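Long-range contacts in 5-formyl-3-hydroxy-2-methylpyridine 4-carboxylate 5-dehydrogenase (Mesorhizobium japonicum MAFF 303099, PDB 4OM8), which oxidises 5-formyl-3-hydroxy-2-methylpyridine-4-carboxylate with NAD(+) in the breakdown of vitamin B6, and can also reduce the same aldehyde to 4-pyridoxic acid with NADH: residues 17-22 and 47-52; 52-57 and 297-302; 144-149 and 172-177; 197-202 and 257-262. One frame throughout, in Å; residues are numbered along the deposited sequence. Where two conformers were deposited one is given.

In the fold
From the N terminus, interaction 1 closes first, joining helix 14-23 to helix 35-54 and closing a short loop that contains strand 27-31. Interaction 2 opens where interaction 1 ends, the two sharing Leu52, and carries the end of helix 35-54 to helix 284-305, closing a loop of 239 residues. Interactions 3 and 4 both fall within that loop, one after the other without crossing. Interaction 3 pairs the last two strands of the Rossmann-type sheet and touches both earlier contacts, through Arg20 and Arg302 among others. Interaction 4 stands apart in the helical C-terminal part, its nearest atoms about 18 Å from interactions 2 and 3. Interactions 2, 3 and 4 also meet the second subunit.

Interaction 1: residues 17-22 and 47-52; sequences MAARLA and VAETVL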
# COMPACT_ATOMS: atom_id res chain seq x y z
N MET A 17 -21.13 -9.03 1.18
CA MET A 17 -20.74 -10.42 1.42
C MET A 17 -21.81 -11.37 0.88
O MET A 17 -21.50 -12.36 0.19
CB MET A 17 -20.53 -10.65 2.91
CG MET A 17 -19.96 -12.01 3.22
SD MET A 17 -19.96 -12.37 5.00
CE MET A 17 -18.82 -11.11 5.60
N ALA A 18 -23.06 -11.08 1.21
CA ALA A 18 -24.18 -11.91 0.76
C ALA A 18 -24.26 -11.91 -0.77
O ALA A 18 -24.36 -12.98 -1.39
CB ALA A 18 -25.49 -11.41 1.36
N ALA A 19 -24.20 -10.73 -1.36
CA ALA A 19 -24.27 -10.63 -2.82
C ALA A 19 -23.13 -11.41 -3.49
O ALA A 19 -23.34 -12.11 -4.47
CB ALA A 19 -24.23 -9.18 -3.24
N ARG A 20 -21.92 -11.29 -2.94
CA ARG A 20 -20.76 -11.90 -3.59
C ARG A 20 -20.83 -13.41 -3.49
O ARG A 20 -20.46 -14.11 -4.44
CB ARG A 20 -19.45 -11.41 -2.97
CG ARG A 20 -18.21 -12.01 -3.63
CD ARG A 20 -18.19 -11.65 -5.10
NE ARG A 20 -17.08 -12.24 -5.85
CZ ARG A 20 -17.13 -13.43 -6.43
NH1 ARG A 20 -18.21 -14.20 -6.32
NH2 ARG A 20 -16.08 -13.87 -7.12
N LEU A 21 -21.27 -13.92 -2.34
CA LEU A 21 -21.41 -15.36 -2.18
C LEU A 21 -22.50 -15.91 -3.09
O LEU A 21 -22.31 -16.95 -3.72
CB LEU A 21 -21.71 -15.70 -0.72
CG LEU A 21 -20.52 -15.45 0.22
CD1 LEU A 21 -20.97 -15.54 1.68
CD2 LEU A 21 -19.41 -16.46 -0.04
N ALA A 22 -23.63 -15.22 -3.18
CA ALA A 22 -24.69 -15.68 -4.07
C ALA A 22 -24.25 -15.67 -5.53
O ALA A 22 -24.65 -16.53 -6.31
CB ALA A 22 -25.93 -14.83 -3.90
N VAL A 47 -27.13 -2.09 -4.80
CA VAL A 47 -25.94 -1.40 -5.27
C VAL A 47 -24.81 -2.41 -5.45
O VAL A 47 -24.09 -2.37 -6.45
CB VAL A 47 -25.52 -0.28 -4.30
CG1 VAL A 47 -24.20 0.35 -4.76
CG2 VAL A 47 -26.61 0.77 -4.23
N ALA A 48 -24.69 -3.34 -4.51
CA ALA A 48 -23.63 -4.34 -4.59
C ALA A 48 -23.77 -5.24 -5.81
O ALA A 48 -22.77 -5.60 -6.44
CB ALA A 48 -23.61 -5.18 -3.30
N GLU A 49 -25.00 -5.61 -6.18
CA GLU A 49 -25.22 -6.43 -7.37
C GLU A 49 -24.73 -5.74 -8.65
O GLU A 49 -24.11 -6.38 -9.51
CB GLU A 49 -26.70 -6.79 -7.51
CG GLU A 49 -27.27 -7.58 -6.34
CD GLU A 49 -26.82 -9.02 -6.31
OE1 GLU A 49 -26.10 -9.45 -7.24
OE2 GLU A 49 -27.20 -9.74 -5.36
N THR A 50 -24.98 -4.45 -8.74
CA THR A 50 -24.51 -3.65 -9.87
C THR A 50 -22.98 -3.58 -9.90
O THR A 50 -22.36 -3.65 -10.97
CB THR A 50 -25.12 -2.24 -9.80
OG1 THR A 50 -26.55 -2.34 -9.77
CG2 THR A 50 -24.71 -1.41 -11.02
N VAL A 51 -22.36 -3.47 -8.73
CA VAL A 51 -20.91 -3.43 -8.63
C VAL A 51 -20.33 -4.76 -9.10
O VAL A 51 -19.34 -4.80 -9.82
CB VAL A 51 -20.46 -3.12 -7.19
CG1 VAL A 51 -18.98 -3.46 -6.99
CG2 VAL A 51 -20.74 -1.66 -6.88
N LEU A 52 -20.98 -5.86 -8.74
CA LEU A 52 -20.51 -7.16 -9.19
C LEU A 52 -20.59 -7.26 -10.72
O LEU A 52 -19.71 -7.84 -11.35
CB LEU A 52 -21.32 -8.28 -8.54
CG LEU A 52 -21.14 -8.43 -7.03
CD1 LEU A 52 -22.00 -9.57 -6.53
CD2 LEU A 52 -19.70 -8.71 -6.71
O HOH W 1 -25.37 -11.91 -6.36
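Leu52, with CG anti to its carbonyl carbon (chi1 -67°), and Glu49, whose chain bends at chi2 (-74°), both reach the helix turn around Ala19. The Leu52 methyls divide the work. CD1 lies 3.5 Å from Ala19 O, while CD2 rests 3.7 Å from Arg20 CD, the aliphatic part of an arginine chain that crosses the leucine obliquely before its guanidinium continues to the carbonyl oxygen of Ile171. Ala19 CB faces the partner helix directly and sits 4.0 Å from Ala48 CB, two small residues in contact between helices whose axes here come within 9.2 Å.

At the margin, Glu49 OE2 packs 3.7 Å from Ala19 CB. Its other oxygen, OE1, accepts a hydrogen bond from a water that also donates to Ala19 O, at 2.8 Å, so the water bridges the carboxylate and a main-chain carbonyl. OE1 has a salt bridge to Arg23 as well, and charge and water together probably limit the turning of the carboxylate.

The two helices, 14-23 and 35-54, run in broadly the same direction at 44°. Leu21, pointing away from helix 35-54, packs on strand 4-8; Ala18 packs on that strand and, with Ala22, on strand 66-70.

Interaction 2: residues 52-57 and 297-302; sequences LDALGI and KLVAVR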
# COMPACT_ATOMS: atom_id res chain seq x y z
N LEU A 52 -20.98 -5.86 -8.74
CA LEU A 52 -20.51 -7.16 -9.19
C LEU A 52 -20.59 -7.26 -10.72
O LEU A 52 -19.71 -7.84 -11.35
CB LEU A 52 -21.32 -8.28 -8.54
CG LEU A 52 -21.14 -8.43 -7.03
CD1 LEU A 52 -22.00 -9.57 -6.53
CD2 LEU A 52 -19.70 -8.71 -6.71
N ASP A 53 -21.63 -6.68 -11.30
CA ASP A 53 -21.74 -6.63 -12.76
C ASP A 53 -20.56 -5.85 -13.35
O ASP A 53 -19.94 -6.27 -14.32
CB ASP A 53 -23.05 -5.97 -13.20
CG ASP A 53 -24.27 -6.80 -12.86
OD1 ASP A 53 -24.14 -8.01 -12.60
OD2 ASP A 53 -25.38 -6.21 -12.87
N ALA A 54 -20.28 -4.70 -12.75
CA ALA A 54 -19.22 -3.82 -13.21
C ALA A 54 -17.86 -4.49 -13.07
O ALA A 54 -16.93 -4.17 -13.81
CB ALA A 54 -19.25 -2.51 -12.44
N LEU A 55 -17.73 -5.40 -12.11
CA LEU A 55 -16.50 -6.17 -11.95
C LEU A 55 -16.40 -7.34 -12.92
O LEU A 55 -15.37 -8.01 -12.98
CB LEU A 55 -16.39 -6.68 -10.51
CG LEU A 55 -15.98 -5.63 -9.48
CD1 LEU A 55 -16.21 -6.16 -8.08
CD2 LEU A 55 -14.50 -5.22 -9.67
N GLY A 56 -17.48 -7.58 -13.66
CA GLY A 56 -17.50 -8.66 -14.63
C GLY A 56 -17.56 -10.03 -14.00
O GLY A 56 -17.06 -11.00 -14.56
N ILE A 57 -18.16 -10.11 -12.81
CA ILE A 57 -18.25 -11.37 -12.08
C ILE A 57 -19.54 -12.13 -12.41
O ILE A 57 -20.64 -11.64 -12.16
CB ILE A 57 -18.19 -11.12 -10.57
CG1 ILE A 57 -16.87 -10.42 -10.21
CG2 ILE A 57 -18.33 -12.44 -9.80
CD1 ILE A 57 -16.82 -9.98 -8.78
N LYS A 297 -13.24 4.17 -8.41
CA LYS A 297 -11.81 3.91 -8.60
C LYS A 297 -11.39 2.49 -8.17
O LYS A 297 -10.61 1.85 -8.87
CB LYS A 297 -10.97 4.93 -7.83
CG LYS A 297 -10.95 6.33 -8.44
CD LYS A 297 -10.19 7.26 -7.53
CE LYS A 297 -10.06 8.65 -8.09
NZ LYS A 297 -9.47 9.52 -7.02
N LEU A 298 -11.90 2.02 -7.03
CA LEU A 298 -11.58 0.66 -6.60
C LEU A 298 -11.98 -0.36 -7.65
O LEU A 298 -11.21 -1.28 -7.97
CB LEU A 298 -12.26 0.33 -5.27
CG LEU A 298 -11.64 0.97 -4.02
CD1 LEU A 298 -12.54 0.74 -2.83
CD2 LEU A 298 -10.23 0.43 -3.76
N VAL A 299 -13.18 -0.21 -8.21
CA VAL A 299 -13.61 -1.16 -9.23
C VAL A 299 -12.71 -1.09 -10.47
O VAL A 299 -12.26 -2.13 -10.96
CB VAL A 299 -15.10 -0.94 -9.60
CG1 VAL A 299 -15.44 -1.71 -10.87
CG2 VAL A 299 -15.98 -1.39 -8.43
N ALA A 300 -12.41 0.11 -10.95
CA ALA A 300 -11.61 0.25 -12.17
C ALA A 300 -10.18 -0.27 -11.97
O ALA A 300 -9.62 -0.94 -12.85
CB ALA A 300 -11.59 1.69 -12.63
N VAL A 301 -9.60 0.05 -10.82
CA VAL A 301 -8.24 -0.38 -10.52
C VAL A 301 -8.17 -1.90 -10.40
O VAL A 301 -7.25 -2.54 -10.92
CB VAL A 301 -7.74 0.28 -9.22
CG1 VAL A 301 -6.47 -0.42 -8.71
CG2 VAL A 301 -7.49 1.77 -9.46
N ARG A 302 -9.16 -2.50 -9.75
CA ARG A 302 -9.14 -3.95 -9.57
C ARG A 302 -9.10 -4.67 -10.92
O ARG A 302 -8.34 -5.63 -11.09
CB ARG A 302 -10.34 -4.42 -8.75
CG ARG A 302 -10.55 -5.92 -8.88
CD ARG A 302 -11.50 -6.50 -7.85
NE ARG A 302 -11.78 -7.88 -8.22
CZ ARG A 302 -12.67 -8.66 -7.62
NH1 ARG A 302 -13.39 -8.22 -6.59
NH2 ARG A 302 -12.85 -9.90 -8.06
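Leu55 packs on Val299 and Arg302 just where a Schellman motif ends helix 35-54: Gly56 takes a positive phi of 72°, and Ile57 N and Gly56 N bond back to Leu52 O and Asp53 O. The contact joins this helix end in the NAD-binding domain to helix 284-305.

The apolar part centres on Val299 CG1, held anti to its backbone N (chi1 167°). It lies 3.8 Å from Leu55 CD2, the two side chains crossing at a slant, and 4.2 Å from Ala54 CB.

A second kind of packing sets hydrocarbon against the arginine. The chain of Arg302 is extended from CG to NE and passes Leu55 at about a right angle, with its CD 3.7 Å from Leu55 CD2.

The charged end turns to partners beyond the contact: NE makes a salt bridge to Glu306 and NH1 a hydrogen bond to Ile144 O. An alanine in place of Arg302 would probably leave Glu306 and the Ile144 carbonyl without this partner and open a gap beside Leu55. Tyr222 of the second subunit also packs against the arginine. Across the contact, the guanidinium nitrogens also approach methyls, NH1 3.8 Å from Leu55 CD1 and NH2 4.0 Å from Ile57 CD1.

Interaction 3: residues 144-149 and 172-177; sequences IIPMIE and GLLPVV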
# COMPACT_ATOMS: atom_id res chain seq x y z
N ILE A 144 -15.93 -6.21 -3.12
CA ILE A 144 -14.93 -5.58 -3.98
C ILE A 144 -13.50 -6.05 -3.68
O ILE A 144 -12.76 -6.39 -4.60
CB ILE A 144 -15.00 -4.05 -3.88
CG1 ILE A 144 -16.36 -3.55 -4.39
CG2 ILE A 144 -13.88 -3.39 -4.68
CD1 ILE A 144 -16.53 -2.03 -4.34
N ILE A 145 -13.10 -6.08 -2.41
CA ILE A 145 -11.78 -6.61 -2.08
C ILE A 145 -11.79 -8.13 -2.27
O ILE A 145 -12.58 -8.82 -1.61
CB ILE A 145 -11.36 -6.30 -0.62
CG1 ILE A 145 -11.70 -4.86 -0.23
CG2 ILE A 145 -9.85 -6.65 -0.40
CD1 ILE A 145 -11.08 -3.81 -1.14
N PRO A 146 -10.94 -8.67 -3.16
CA PRO A 146 -11.08 -10.09 -3.52
C PRO A 146 -10.36 -11.08 -2.60
O PRO A 146 -10.46 -12.29 -2.80
CB PRO A 146 -10.49 -10.15 -4.92
CG PRO A 146 -9.41 -9.10 -4.90
CD PRO A 146 -9.96 -7.97 -4.02
N MET A 147 -9.66 -10.55 -1.62
CA MET A 147 -8.83 -11.36 -0.74
C MET A 147 -9.51 -11.58 0.60
O MET A 147 -10.03 -10.65 1.20
CB MET A 147 -7.47 -10.66 -0.56
CG MET A 147 -6.45 -11.41 0.30
SD MET A 147 -6.67 -11.25 2.08
CE MET A 147 -6.63 -9.48 2.35
N ILE A 148 -9.50 -12.84 1.05
CA ILE A 148 -10.07 -13.24 2.33
C ILE A 148 -9.05 -14.05 3.11
O ILE A 148 -8.44 -14.97 2.56
CB ILE A 148 -11.35 -14.09 2.12
CG1 ILE A 148 -12.41 -13.26 1.39
CG2 ILE A 148 -11.91 -14.56 3.45
CD1 ILE A 148 -13.59 -14.10 0.88
N GLU A 149 -8.87 -13.70 4.39
CA GLU A 149 -7.99 -14.47 5.27
C GLU A 149 -8.73 -15.64 5.90
O GLU A 149 -9.86 -15.47 6.37
CB GLU A 149 -7.42 -13.58 6.37
CG GLU A 149 -6.48 -12.47 5.88
CD GLU A 149 -6.03 -11.60 7.01
OE1 GLU A 149 -6.89 -10.92 7.61
OE2 GLU A 149 -4.82 -11.61 7.31
N GLY A 172 -13.90 -17.87 -7.28
CA GLY A 172 -13.03 -16.94 -7.97
C GLY A 172 -12.35 -15.91 -7.08
O GLY A 172 -11.79 -14.93 -7.58
N LEU A 173 -12.41 -16.11 -5.77
CA LEU A 173 -11.79 -15.18 -4.84
C LEU A 173 -10.42 -15.70 -4.42
O LEU A 173 -9.99 -16.77 -4.84
CB LEU A 173 -12.70 -14.94 -3.64
CG LEU A 173 -13.95 -14.14 -3.99
CD1 LEU A 173 -14.87 -14.00 -2.78
CD2 LEU A 173 -13.56 -12.76 -4.56
N LEU A 174 -9.71 -14.91 -3.61
CA LEU A 174 -8.32 -15.19 -3.29
C LEU A 174 -8.14 -15.43 -1.80
O LEU A 174 -8.03 -14.49 -1.02
CB LEU A 174 -7.44 -14.03 -3.75
CG LEU A 174 -7.61 -13.57 -5.19
CD1 LEU A 174 -6.80 -12.31 -5.44
CD2 LEU A 174 -7.16 -14.66 -6.14
N PRO A 175 -8.11 -16.70 -1.40
CA PRO A 175 -7.92 -16.97 0.03
C PRO A 175 -6.46 -16.95 0.41
O PRO A 175 -5.61 -17.34 -0.39
CB PRO A 175 -8.48 -18.38 0.18
CG PRO A 175 -8.16 -19.04 -1.13
CD PRO A 175 -8.20 -17.94 -2.19
N VAL A 176 -6.17 -16.49 1.63
CA VAL A 176 -4.82 -16.65 2.17
C VAL A 176 -4.93 -17.31 3.54
O VAL A 176 -5.73 -16.90 4.38
CB VAL A 176 -4.04 -15.32 2.25
CG1 VAL A 176 -3.81 -14.74 0.86
CG2 VAL A 176 -4.75 -14.31 3.14
N VAL A 177 -4.14 -18.35 3.73
CA VAL A 177 -4.17 -19.09 4.98
C VAL A 177 -3.20 -18.48 5.98
O VAL A 177 -2.00 -18.34 5.70
CB VAL A 177 -3.85 -20.58 4.74
CG1 VAL A 177 -3.75 -21.31 6.06
CG2 VAL A 177 -4.94 -21.22 3.86
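Leu173 and Ile148 meet through their CD1 methyls, 3.9 Å apart, on a side of the sheet that helix 158-170 covers through Ile168. The other methyl of Leu173, CD2, lies 4.0 Å from Pro146 CB, so the leucine spans both residues. An alanine in place of Leu173 would probably leave a gap between Ile148 and Pro146 and give the end of the isoleucine more freedom to turn.

Met147, Glu149, Leu174 and Val176 occupy the opposite face. There Val176 CG2 is the shared surface, 3.8 Å from Met147 SD and 3.7 Å from Glu149 CG. Bends at chi2 (-80°) and chi3 curl the methionine, which crosses the valine at about a right angle. Farther along, the Pro146 ring and Leu174 lie side by side, and Trp218 of the second subunit packs on both.

The backbones are joined by three hydrogen bonds: Leu174 N to Pro146 O (2.8 Å), Ile148 N to Leu174 O (3.0 Å) and Val176 N to Ile148 O (2.9 Å). The polar group of this contact is the buried Glu149 carboxylate, which accepts from Val186 N and Glu187 N through OE2, while OE1 pairs with ND1 of His137, a residue thought important for catalysis, a bond likely to fix the orientation of that imidazole.

Parallel pairing of strands 147-151 and 174-178, linked through helix 158-170, is a beta-alpha-beta crossover at the end of this Rossmann-type sheet.

Interaction 4: residues 197-202 and 257-262; sequences EAVDLV and DVAPMV
Val199 and Val202, one turn apart on helix 187-203, face the start of helix 260-267, where Ala259 holds the N-cap position with an extended backbone (psi 139°) and Met261 lies in the first turn.

Val199 is the more enclosed of the two valines. Its CG1, anti to the backbone N (chi1 164°), touches Ala259 CB at 3.6 Å and Met261 CE at 3.8 Å, with Val262 CG2 farther off at 4.3 Å. One methyl thus meets the cap residue and both residues of the first turn that reach across.

Met261, modelled in two conformers of which one is described, runs extended from the backbone and then bends at chi3 (60°). Beyond the bend, CE lies 3.7 Å from Val199 O as well as beside that residue's CG1, and the thioether spans the two valines. SD sits 3.8 Å from Val202 CG1, the methionine crossing Val202 at about a right angle and Val199 at a slant.

Around this patch, Leu212 of helix 209-226 packs on Val202, and Leu233 of the second subunit on Val199. The start of the helix has a polar tie as well, since Glu203 OE2, at the end of the same helix 187-203, accepts a hydrogen bond from Met261 N.

Between residues 197-202 and 257-262 themselves no hydrogen bond forms: the side chains meet by apolar packing within the C-terminal domain, and such packing of methyl and thioether groups makes little directional demand.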
# COMPACT_ATOMS: atom_id res chain seq x y z
N GLU A 197 3.71 4.01 11.89
CA GLU A 197 4.79 4.91 11.45
C GLU A 197 4.23 6.19 10.83
O GLU A 197 4.71 7.29 11.10
CB GLU A 197 5.71 4.19 10.47
CG GLU A 197 6.94 5.01 10.04
CD GLU A 197 7.87 5.34 11.19
OE1 GLU A 197 8.50 6.41 11.13
OE2 GLU A 197 7.98 4.56 12.15
N ALA A 198 3.18 6.04 10.00
CA ALA A 198 2.59 7.22 9.36
C ALA A 198 2.04 8.19 10.40
O ALA A 198 2.27 9.40 10.31
CB ALA A 198 1.48 6.79 8.40
N VAL A 199 1.33 7.67 11.39
CA VAL A 199 0.77 8.51 12.44
C VAL A 199 1.91 9.19 13.22
O VAL A 199 1.84 10.38 13.53
CB VAL A 199 -0.12 7.69 13.39
CG1 VAL A 199 -0.38 8.45 14.71
CG2 VAL A 199 -1.43 7.33 12.68
N ASP A 200 2.98 8.45 13.51
CA ASP A 200 4.11 9.02 14.24
C ASP A 200 4.73 10.20 13.48
O ASP A 200 5.03 11.24 14.06
CB ASP A 200 5.18 7.97 14.53
CG ASP A 200 6.15 8.42 15.62
OD1 ASP A 200 5.67 8.77 16.72
OD2 ASP A 200 7.37 8.45 15.36
N LEU A 201 4.86 10.06 12.17
CA LEU A 201 5.50 11.10 11.39
C LEU A 201 4.64 12.36 11.33
O LEU A 201 5.17 13.49 11.36
CB LEU A 201 5.81 10.58 9.99
CG LEU A 201 6.90 9.50 9.97
CD1 LEU A 201 6.95 8.80 8.63
CD2 LEU A 201 8.26 10.08 10.31
N VAL A 202 3.32 12.19 11.23
CA VAL A 202 2.41 13.33 11.22
C VAL A 202 2.44 13.99 12.59
O VAL A 202 2.59 15.21 12.71
CB VAL A 202 0.99 12.90 10.85
CG1 VAL A 202 -0.02 14.02 11.12
CG2 VAL A 202 0.94 12.45 9.38
N ASP A 257 1.38 1.78 22.37
CA ASP A 257 0.08 2.21 22.89
C ASP A 257 -0.59 3.17 21.91
O ASP A 257 -0.18 3.23 20.75
CB ASP A 257 0.24 2.88 24.27
CG ASP A 257 1.18 4.08 24.24
OD1 ASP A 257 1.60 4.50 23.14
OD2 ASP A 257 1.49 4.62 25.32
N VAL A 258 -1.60 3.91 22.36
CA VAL A 258 -2.31 4.82 21.46
C VAL A 258 -1.51 6.11 21.31
O VAL A 258 -1.01 6.66 22.29
CB VAL A 258 -3.74 5.14 21.95
CG1 VAL A 258 -4.48 6.00 20.93
CG2 VAL A 258 -4.49 3.87 22.21
N ALA A 259 -1.36 6.57 20.07
CA ALA A 259 -0.64 7.81 19.79
C ALA A 259 -1.36 9.00 20.39
O ALA A 259 -2.60 9.08 20.33
CB ALA A 259 -0.49 8.00 18.28
N PRO A 260 -0.61 9.94 20.98
CA PRO A 260 -1.21 11.14 21.56
C PRO A 260 -2.18 11.89 20.64
O PRO A 260 -3.23 12.34 21.11
CB PRO A 260 0.00 12.01 21.89
CG PRO A 260 1.07 11.01 22.21
CD PRO A 260 0.83 9.83 21.30
N MET A 261 -1.84 12.01 19.36
CA MET A 261 -2.70 12.72 18.42
C MET A 261 -4.03 12.00 18.25
O MET A 261 -5.08 12.63 18.09
CB MET A 261 -1.99 12.87 17.07
CG MET A 261 -2.85 13.47 15.97
SD MET A 261 -1.94 13.65 14.41
CE MET A 261 -1.46 11.98 14.03
N VAL A 262 -4.00 10.68 18.29
CA VAL A 262 -5.24 9.91 18.17
C VAL A 262 -6.09 10.07 19.44
O VAL A 262 -7.32 10.20 19.35
CB VAL A 262 -4.94 8.41 17.90
CG1 VAL A 262 -6.20 7.54 18.00
CG2 VAL A 262 -4.31 8.25 16.53